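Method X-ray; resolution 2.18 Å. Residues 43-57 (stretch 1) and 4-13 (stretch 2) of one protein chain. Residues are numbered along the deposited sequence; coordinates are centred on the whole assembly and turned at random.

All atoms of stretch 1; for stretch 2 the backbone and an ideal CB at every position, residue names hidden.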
# COMPACT_ATOMS: atom_id res chain seq x y z
N THR A 43 8.40 14.33 -1.01
CA THR A 43 9.01 13.16 -0.42
C THR A 43 8.49 12.92 0.99
O THR A 43 8.29 11.77 1.41
CB THR A 43 10.53 13.32 -0.41
OG1 THR A 43 10.98 13.53 -1.75
CG2 THR A 43 11.20 12.10 0.18
N ASN A 44 8.23 13.99 1.73
CA ASN A 44 7.74 13.84 3.09
C ASN A 44 6.38 13.16 3.10
O ASN A 44 6.13 12.26 3.92
CB ASN A 44 7.67 15.20 3.78
CG ASN A 44 7.82 15.10 5.27
OD1 ASN A 44 6.84 14.97 6.01
ND2 ASN A 44 9.06 15.16 5.74
N ASP A 45 5.48 13.58 2.21
CA ASP A 45 4.15 12.97 2.15
C ASP A 45 4.21 11.55 1.62
O ASP A 45 3.36 10.72 1.96
CB ASP A 45 3.23 13.84 1.29
CG ASP A 45 2.77 15.10 2.01
OD1 ASP A 45 2.97 15.19 3.24
OD2 ASP A 45 2.20 15.99 1.35
N GLN A 46 5.21 11.23 0.79
CA GLN A 46 5.35 9.87 0.28
C GLN A 46 5.73 8.92 1.40
O GLN A 46 5.15 7.84 1.53
CB GLN A 46 6.40 9.83 -0.85
CG GLN A 46 5.94 10.48 -2.14
CD GLN A 46 6.96 10.36 -3.26
OE1 GLN A 46 8.14 10.11 -3.03
NE2 GLN A 46 6.50 10.53 -4.50
N ARG A 47 6.70 9.32 2.23
CA ARG A 47 7.19 8.43 3.28
C ARG A 47 6.18 8.26 4.40
O ARG A 47 6.02 7.16 4.95
CB ARG A 47 8.52 8.95 3.81
CG ARG A 47 9.64 8.81 2.79
CD ARG A 47 10.88 9.59 3.19
NE ARG A 47 11.98 9.34 2.25
CZ ARG A 47 13.08 10.09 2.16
NH1 ARG A 47 13.23 11.15 2.95
NH2 ARG A 47 14.01 9.78 1.28
N GLU A 48 5.46 9.33 4.76
CA GLU A 48 4.41 9.18 5.77
C GLU A 48 3.37 8.16 5.32
O GLU A 48 2.95 7.30 6.10
CB GLU A 48 3.76 10.54 6.06
CG GLU A 48 2.56 10.47 7.02
CD GLU A 48 2.90 9.84 8.37
OE1 GLU A 48 4.10 9.77 8.71
OE2 GLU A 48 1.97 9.41 9.09
N VAL A 49 2.92 8.25 4.07
CA VAL A 49 1.91 7.32 3.58
C VAL A 49 2.49 5.91 3.49
O VAL A 49 1.81 4.93 3.81
CB VAL A 49 1.36 7.78 2.22
CG1 VAL A 49 0.42 6.71 1.64
CG2 VAL A 49 0.61 9.10 2.38
N GLY A 50 3.75 5.80 3.06
CA GLY A 50 4.39 4.49 3.03
C GLY A 50 4.31 3.78 4.36
O GLY A 50 3.98 2.60 4.43
N ARG A 51 4.60 4.50 5.44
CA ARG A 51 4.61 3.87 6.75
C ARG A 51 3.20 3.59 7.24
O ARG A 51 2.94 2.52 7.81
CB ARG A 51 5.38 4.75 7.74
CG ARG A 51 6.90 4.73 7.54
CD ARG A 51 7.66 5.53 8.62
NE ARG A 51 7.81 6.95 8.28
CZ ARG A 51 8.90 7.50 7.75
NH1 ARG A 51 9.98 6.77 7.49
NH2 ARG A 51 8.92 8.80 7.48
N ARG A 52 2.26 4.50 7.01
CA ARG A 52 0.88 4.20 7.37
C ARG A 52 0.36 3.00 6.59
O ARG A 52 -0.50 2.26 7.07
CB ARG A 52 -0.01 5.42 7.15
CG ARG A 52 -1.47 5.18 7.54
CD ARG A 52 -2.38 6.31 7.13
NE ARG A 52 -3.76 5.99 7.49
CZ ARG A 52 -4.81 6.73 7.17
NH1 ARG A 52 -4.65 7.86 6.48
NH2 ARG A 52 -6.02 6.34 7.55
N PHE A 53 0.89 2.78 5.38
CA PHE A 53 0.48 1.64 4.56
C PHE A 53 1.11 0.36 5.07
O PHE A 53 0.43 -0.66 5.20
CB PHE A 53 0.87 1.88 3.10
CG PHE A 53 0.65 0.69 2.22
CD1 PHE A 53 -0.62 0.33 1.81
CD2 PHE A 53 1.73 -0.05 1.77
CE1 PHE A 53 -0.81 -0.76 0.99
CE2 PHE A 53 1.55 -1.14 0.96
CZ PHE A 53 0.27 -1.49 0.56
N ALA A 54 2.41 0.40 5.36
CA ALA A 54 3.12 -0.77 5.83
C ALA A 54 2.52 -1.33 7.11
O ALA A 54 2.61 -2.54 7.35
CB ALA A 54 4.59 -0.43 6.03
N TYR A 55 1.90 -0.48 7.94
CA TYR A 55 1.35 -0.94 9.21
C TYR A 55 -0.13 -1.29 9.08
O TYR A 55 -0.61 -2.20 9.77
CB TYR A 55 1.59 0.13 10.30
CG TYR A 55 3.01 0.04 10.84
CD1 TYR A 55 4.09 0.56 10.13
CD2 TYR A 55 3.28 -0.61 12.04
CE1 TYR A 55 5.38 0.45 10.60
CE2 TYR A 55 4.58 -0.73 12.52
CZ TYR A 55 5.63 -0.20 11.80
OH TYR A 55 6.92 -0.31 12.26
N TRP A 56 -0.85 -0.61 8.19
CA TRP A 56 -2.20 -1.04 7.85
C TRP A 56 -2.21 -2.48 7.37
O TRP A 56 -3.04 -3.29 7.79
CB TRP A 56 -2.76 -0.13 6.77
CG TRP A 56 -4.02 -0.60 6.17
CD1 TRP A 56 -5.26 -0.52 6.72
CD2 TRP A 56 -4.18 -1.23 4.90
NE1 TRP A 56 -6.19 -1.06 5.87
CE2 TRP A 56 -5.55 -1.50 4.73
CE3 TRP A 56 -3.30 -1.58 3.87
CZ2 TRP A 56 -6.06 -2.10 3.59
CZ3 TRP A 56 -3.81 -2.17 2.74
CH2 TRP A 56 -5.17 -2.43 2.61
N ILE A 57 -1.28 -2.81 6.49
CA ILE A 57 -1.30 -4.09 5.81
C ILE A 57 -0.81 -5.18 6.74
O ILE A 57 -1.27 -6.33 6.66
CB ILE A 57 -0.45 -3.98 4.52
CG1 ILE A 57 -0.83 -5.05 3.50
CG2 ILE A 57 1.03 -4.03 4.84
CD1 ILE A 57 -0.24 -4.78 2.10
N UNK A 4 -5.55 16.61 10.15
CA UNK A 4 -4.99 15.66 9.19
C UNK A 4 -4.54 16.40 7.94
O UNK A 4 -5.00 17.51 7.65
CB UNK A 4 -6.01 14.58 8.83
N UNK A 5 -3.64 15.76 7.20
CA UNK A 5 -3.11 16.28 5.95
C UNK A 5 -3.98 15.80 4.79
O UNK A 5 -4.02 14.60 4.49
CB UNK A 5 -1.66 15.85 5.75
N UNK A 6 -4.68 16.73 4.14
CA UNK A 6 -5.53 16.37 3.00
C UNK A 6 -4.72 15.67 1.91
O UNK A 6 -5.22 14.75 1.25
CB UNK A 6 -6.21 17.62 2.43
N UNK A 7 -3.47 16.08 1.72
CA UNK A 7 -2.64 15.53 0.65
C UNK A 7 -2.31 14.06 0.92
O UNK A 7 -2.31 13.24 -0.01
CB UNK A 7 -1.35 16.34 0.50
N UNK A 8 -2.00 13.71 2.17
CA UNK A 8 -1.65 12.33 2.48
C UNK A 8 -2.88 11.44 2.48
O UNK A 8 -2.81 10.29 2.04
CB UNK A 8 -0.94 12.25 3.83
N UNK A 9 -4.02 11.95 2.95
CA UNK A 9 -5.25 11.18 2.87
C UNK A 9 -5.54 10.76 1.44
O UNK A 9 -6.00 9.64 1.20
CB UNK A 9 -6.42 11.99 3.43
N UNK A 10 -5.28 11.65 0.47
CA UNK A 10 -5.60 11.35 -0.92
C UNK A 10 -4.67 10.27 -1.47
O UNK A 10 -5.13 9.32 -2.10
CB UNK A 10 -5.51 12.62 -1.77
N UNK A 11 -3.37 10.42 -1.25
CA UNK A 11 -2.43 9.40 -1.69
C UNK A 11 -2.70 8.06 -1.01
O UNK A 11 -2.66 7.01 -1.65
CB UNK A 11 -0.99 9.85 -1.41
N UNK A 12 -3.00 8.08 0.30
CA UNK A 12 -3.27 6.84 1.03
C UNK A 12 -4.52 6.15 0.49
O UNK A 12 -4.51 4.94 0.23
CB UNK A 12 -3.43 7.12 2.52
N UNK A 13 -5.62 6.89 0.34
CA UNK A 13 -6.82 6.30 -0.23
C UNK A 13 -6.51 5.63 -1.57
O UNK A 13 -7.09 4.58 -1.90
CB UNK A 13 -7.90 7.36 -0.40

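Stretch 1 is a helix that offers one stripe to its partner: D45, E48, V49, R52 and W56. The second helix crosses it at 52°, with axes 9.5 Å apart at their closest, so each position is judged by which part of that stripe it meets.

Position 4, extended and with nothing of stretch 1 near its CB, sets no demand beyond solubility; it is K4. Position 5 stands right before the helix, where free backbone NH groups favour Ser, Thr, Asp or Asn. S5 fills the N-cap, its OG accepting a weak bond from the backbone N of position 8 at 3.4 Å. Position 6 faces open space in the first turn, and almost any polar residue would do; it is K6.

At position 7 the CB points toward stretch 1, 3.7 Å from D45 OD2. A polar or basic side chain suits that carboxylate, and the deposited Q7 is polar and uncharged.

Position 8 points sideways, its ideal CB 3.8 Å from V49 CG2 and 4.9 Å from D45 OD1. A chain with an aliphatic stem and a donor at its tip, such as Gln, Lys or Arg, can use both. Q8 does: its CB lies 3.8 Å from V49 CG2, and its NE2 gives a hydrogen bond to D45 OD1 at 2.6 Å.

Position 9 points away, yet its CB is 5.4 Å from R52 NH1, so an acid able to bend back could meet the charge. E9, with chi1 and chi2 both m, brings its end nearer, and OE1 forms a salt bridge with R52 NH1 at 3.6 Å, at the guanidinium edge.

Position 10 points sideways, with nothing of stretch 1 within 5.5 Å of its CB, and tolerates most helix formers; it is K10, which makes no contact with stretch 1.

Position 11 points toward stretch 1, its CB 4.2 Å from V49 CG2. Leu, Ile, Met or Val would fit this apolar surface. L11 packs its CD2 3.8 Å from V49 CG2 and also reaches the backbone, 4.1 Å from D45 O.

Position 12 also points toward stretch 1, its ideal CB 4.0 Å from V49 CG1 and 4.2 Å from R52 NH1. An apolar start and a flat, electron-rich end favour an aromatic; an acid could answer the charge alone. Y12 sets CB 3.9 Å from V49 CG1 and lays its ring under the guanidinium, planes at 2°, with R52 CZ 3.6 Å from the ring centroid. Its OH sits over a W56 ring face, 3.5 Å from W56 CD1, and hydrogen-bonds a water that also accepts from R52 NH2.

Position 13 points away, leaving the choice loose; it is N13.

Stretch 2 4-13: KSKQQEKLYN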
# COMPACT_ATOMS: atom_id res chain seq x y z
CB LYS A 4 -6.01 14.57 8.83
CG LYS A 4 -7.33 15.12 8.30
CD LYS A 4 -8.39 14.02 8.22
CE LYS A 4 -8.88 13.60 9.60
NZ LYS A 4 -9.81 12.45 9.52
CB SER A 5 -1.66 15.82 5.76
OG SER A 5 -1.18 16.12 4.46
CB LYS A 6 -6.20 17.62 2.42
CG LYS A 6 -7.30 18.24 3.29
CD LYS A 6 -8.57 17.40 3.30
CE LYS A 6 -9.81 18.27 3.45
NZ LYS A 6 -11.06 17.47 3.56
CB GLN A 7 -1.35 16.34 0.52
CG GLN A 7 -1.56 17.85 0.39
CD GLN A 7 -0.33 18.64 0.82
OE1 GLN A 7 0.13 18.51 1.96
NE2 GLN A 7 0.21 19.45 -0.09
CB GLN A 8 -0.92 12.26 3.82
CG GLN A 8 0.46 12.89 3.78
CD GLN A 8 1.03 13.11 5.16
OE1 GLN A 8 0.38 12.83 6.17
NE2 GLN A 8 2.27 13.61 5.22
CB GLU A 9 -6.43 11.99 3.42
CG GLU A 9 -6.32 12.37 4.89
CD GLU A 9 -6.51 11.19 5.83
OE1 GLU A 9 -7.16 10.19 5.43
OE2 GLU A 9 -5.99 11.26 6.97
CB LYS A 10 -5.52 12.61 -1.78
CG LYS A 10 -6.70 13.56 -1.61
CD LYS A 10 -6.59 14.77 -2.54
CE LYS A 10 -7.70 15.79 -2.29
NZ LYS A 10 -7.55 17.01 -3.14
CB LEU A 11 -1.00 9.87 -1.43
CG LEU A 11 0.09 8.81 -1.66
CD1 LEU A 11 0.05 8.31 -3.09
CD2 LEU A 11 1.46 9.35 -1.35
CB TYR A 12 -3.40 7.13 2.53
CG TYR A 12 -3.95 5.96 3.33
CD1 TYR A 12 -3.11 5.00 3.87
CD2 TYR A 12 -5.31 5.84 3.56
CE1 TYR A 12 -3.61 3.93 4.60
CE2 TYR A 12 -5.83 4.78 4.28
CZ TYR A 12 -4.98 3.83 4.81
OH TYR A 12 -5.52 2.78 5.53
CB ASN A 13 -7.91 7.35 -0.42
CG ASN A 13 -8.35 8.00 0.89
OD1 ASN A 13 -8.28 7.39 1.96
ND2 ASN A 13 -8.82 9.24 0.80
O HOH W 1 -5.40 3.47 8.45
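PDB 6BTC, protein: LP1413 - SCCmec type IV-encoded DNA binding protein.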